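Long-range contact in universal stress protein (Archaeoglobus fulgidus, PDB 3LOQ), which binds adenosine monophosphate as a universal stress protein A family member and probably takes part in the cellular stress response: residues G111-K119 with S144-D152. Sequence-based numbering, arbitrary orientation.
Sequences GDPVVEIIK and SVSEGVLHD. With AMP (adenosine monophosphate), chain C.
Val145 and Ile117 meet across two neighbouring helices of the universal stress protein fold, an alpha/beta nucleotide-binding domain, and show how a helix-helix seam can double as a ligand floor. Val145 is instructive from CB outward: CB lies 3.4 Å from AMP O4', CG1 touches the same ribose oxygen and Ile117 CD1, the latter at 3.6 Å, and CG2 reaches C8 of the adenine and the CB of Pro113. CG1 stands anti to the backbone N (chi1 176°), which carries it toward Ile117, while CG2 is left beside the backbone N. The Ile117 side chain crosses those of Val145 and Val149 at about right angles, its CG2 meeting Val149 CG2, and its CD1 also approaches AMP N3 at 3.8 Å. The helix axes of 113-119 and 145-152 are inclined by 43° and come within 8.9 Å. Gly148 has no side chain here, so Val114 CG1 can lie against its backbone, 3.6 Å from Gly148 C. Farther along, Ile118 CD1 rests on the carbonyl O of Val149. At the other end, the N-terminus of helix 145-152 holds the phosphate. Val145 N donates to AMP O2P, whereas AMP O1P takes three hydrogen bonds, from Ser146 N at 3.0 Å and from Ser144 OG and Ser146 OG at 2.6 Å each.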
# COMPACT_ATOMS: atom_id res chain seq x y z
N GLY A 111 1.37 22.71 -3.32
CA GLY A 111 1.25 22.34 -4.71
C GLY A 111 0.28 21.19 -4.88
O GLY A 111 -0.85 21.23 -4.40
N ASP A 112 0.74 20.16 -5.58
CA ASP A 112 -0.07 19.01 -5.91
C ASP A 112 0.28 17.87 -4.96
O ASP A 112 1.44 17.44 -4.90
CB ASP A 112 0.25 18.60 -7.36
CG ASP A 112 -0.67 17.51 -7.87
OD1 ASP A 112 -1.00 16.57 -7.12
OD2 ASP A 112 -1.05 17.59 -9.06
N PRO A 113 -0.71 17.36 -4.22
CA PRO A 113 -0.33 16.30 -3.28
C PRO A 113 0.34 15.11 -3.97
O PRO A 113 1.33 14.60 -3.45
CB PRO A 113 -1.66 15.90 -2.64
CG PRO A 113 -2.51 17.15 -2.76
CD PRO A 113 -2.11 17.78 -4.06
N VAL A 114 -0.15 14.69 -5.13
CA VAL A 114 0.44 13.51 -5.78
C VAL A 114 1.91 13.73 -6.11
O VAL A 114 2.76 12.88 -5.81
CB VAL A 114 -0.32 13.10 -7.05
CG1 VAL A 114 0.46 12.02 -7.80
CG2 VAL A 114 -1.72 12.62 -6.71
N VAL A 115 2.20 14.86 -6.74
CA VAL A 115 3.57 15.21 -7.09
C VAL A 115 4.45 15.33 -5.86
O VAL A 115 5.56 14.83 -5.83
CB VAL A 115 3.62 16.53 -7.87
CG1 VAL A 115 5.07 17.00 -8.05
CG2 VAL A 115 2.94 16.36 -9.22
N GLU A 116 3.95 16.00 -4.82
CA GLU A 116 4.77 16.20 -3.63
C GLU A 116 5.02 14.90 -2.86
O GLU A 116 6.09 14.71 -2.28
CB GLU A 116 4.18 17.28 -2.72
CG GLU A 116 4.11 18.67 -3.36
CD GLU A 116 5.45 19.15 -3.92
OE1 GLU A 116 6.51 18.79 -3.36
OE2 GLU A 116 5.43 19.89 -4.93
N ILE A 117 4.04 14.00 -2.87
CA ILE A 117 4.21 12.73 -2.20
C ILE A 117 5.28 11.92 -2.92
O ILE A 117 6.22 11.44 -2.31
CB ILE A 117 2.89 11.92 -2.07
CG1 ILE A 117 1.95 12.58 -1.05
CG2 ILE A 117 3.22 10.48 -1.65
CD1 ILE A 117 0.47 12.20 -1.15
N ILE A 118 5.13 11.79 -4.24
CA ILE A 118 6.10 11.03 -5.02
C ILE A 118 7.49 11.65 -4.84
O ILE A 118 8.48 10.94 -4.67
CB ILE A 118 5.75 11.03 -6.51
CG1 ILE A 118 4.43 10.31 -6.75
CG2 ILE A 118 6.87 10.35 -7.31
CD1 ILE A 118 4.51 8.87 -6.46
N LYS A 119 7.56 12.97 -4.89
CA LYS A 119 8.83 13.67 -4.77
C LYS A 119 9.53 13.27 -3.47
O LYS A 119 10.70 12.86 -3.49
CB LYS A 119 8.61 15.19 -4.82
CG LYS A 119 9.87 16.02 -4.86
CD LYS A 119 9.53 17.51 -4.84
CE LYS A 119 10.70 18.39 -4.39
NZ LYS A 119 10.24 19.74 -3.93
N SER A 144 -8.15 11.51 -7.14
CA SER A 144 -7.76 10.47 -6.21
C SER A 144 -6.27 10.56 -6.03
O SER A 144 -5.50 10.25 -6.96
CB SER A 144 -8.12 9.10 -6.77
OG SER A 144 -7.67 8.07 -5.90
N VAL A 145 -5.85 11.03 -4.86
CA VAL A 145 -4.44 11.13 -4.52
C VAL A 145 -3.82 9.75 -4.42
O VAL A 145 -2.68 9.55 -4.85
CB VAL A 145 -4.23 11.92 -3.20
CG1 VAL A 145 -2.76 11.92 -2.81
CG2 VAL A 145 -4.75 13.36 -3.37
N SER A 146 -4.58 8.78 -3.92
CA SER A 146 -4.03 7.44 -3.75
C SER A 146 -3.80 6.78 -5.11
O SER A 146 -2.78 6.12 -5.32
CB SER A 146 -4.89 6.56 -2.82
OG SER A 146 -6.13 6.18 -3.41
N GLU A 147 -4.72 6.98 -6.05
CA GLU A 147 -4.49 6.44 -7.40
C GLU A 147 -3.32 7.12 -8.11
O GLU A 147 -2.52 6.47 -8.78
CB GLU A 147 -5.76 6.49 -8.25
CG GLU A 147 -6.77 5.39 -7.89
CD GLU A 147 -6.24 3.98 -8.12
OE1 GLU A 147 -5.82 3.68 -9.26
OE2 GLU A 147 -6.25 3.16 -7.15
N GLY A 148 -3.21 8.44 -7.97
CA GLY A 148 -2.09 9.18 -8.52
C GLY A 148 -0.76 8.62 -8.00
O GLY A 148 0.13 8.31 -8.78
N VAL A 149 -0.64 8.50 -6.68
CA VAL A 149 0.57 7.97 -6.06
C VAL A 149 0.83 6.54 -6.55
O VAL A 149 1.96 6.20 -6.92
CB VAL A 149 0.47 7.98 -4.50
CG1 VAL A 149 1.66 7.24 -3.83
CG2 VAL A 149 0.40 9.39 -4.00
N LEU A 150 -0.21 5.72 -6.57
CA LEU A 150 -0.09 4.33 -6.98
C LEU A 150 0.40 4.26 -8.41
O LEU A 150 1.14 3.35 -8.78
CB LEU A 150 -1.43 3.61 -6.87
CG LEU A 150 -1.73 3.00 -5.51
CD1 LEU A 150 -3.23 2.81 -5.32
CD2 LEU A 150 -0.98 1.69 -5.34
N HIS A 151 -0.02 5.22 -9.21
CA HIS A 151 0.35 5.20 -10.62
C HIS A 151 1.83 5.54 -10.84
O HIS A 151 2.48 4.92 -11.67
CB HIS A 151 -0.52 6.15 -11.44
CG HIS A 151 -0.38 5.95 -12.91
ND1 HIS A 151 0.30 6.83 -13.72
CD2 HIS A 151 -0.77 4.93 -13.71
CE1 HIS A 151 0.29 6.39 -14.96
NE2 HIS A 151 -0.36 5.23 -14.99
N ASP A 152 2.38 6.51 -10.12
CA ASP A 152 3.74 6.93 -10.47
C ASP A 152 4.81 6.54 -9.47
O ASP A 152 5.98 6.76 -9.73
CB ASP A 152 3.80 8.44 -10.72
CG ASP A 152 2.72 8.91 -11.67
OD1 ASP A 152 2.60 8.29 -12.76
OD2 ASP A 152 2.00 9.88 -11.33
P AMP C . -7.82 9.37 -2.20
O1P AMP C . -7.51 8.36 -3.28
O2P AMP C . -7.62 10.83 -2.56
O3P AMP C . -9.11 9.09 -1.48
O5' AMP C . -6.67 9.10 -1.10
C5' AMP C . -6.72 9.82 0.13
C4' AMP C . -5.33 9.83 0.69
O4' AMP C . -4.49 10.68 -0.09
C3' AMP C . -5.29 10.45 2.06
O3' AMP C . -5.56 9.45 3.02
C2' AMP C . -3.86 10.91 2.16
O2' AMP C . -3.08 9.76 2.50
C1' AMP C . -3.51 11.31 0.74
N9 AMP C . -3.67 12.78 0.63
C8 AMP C . -4.71 13.41 0.06
N7 AMP C . -4.56 14.76 0.13
C5 AMP C . -3.38 14.99 0.75
C6 AMP C . -2.61 16.19 1.15
N6 AMP C . -3.08 17.42 0.88
N1 AMP C . -1.44 16.00 1.78
C2 AMP C . -0.96 14.77 2.05
N3 AMP C . -1.61 13.65 1.71
C4 AMP C . -2.80 13.69 1.07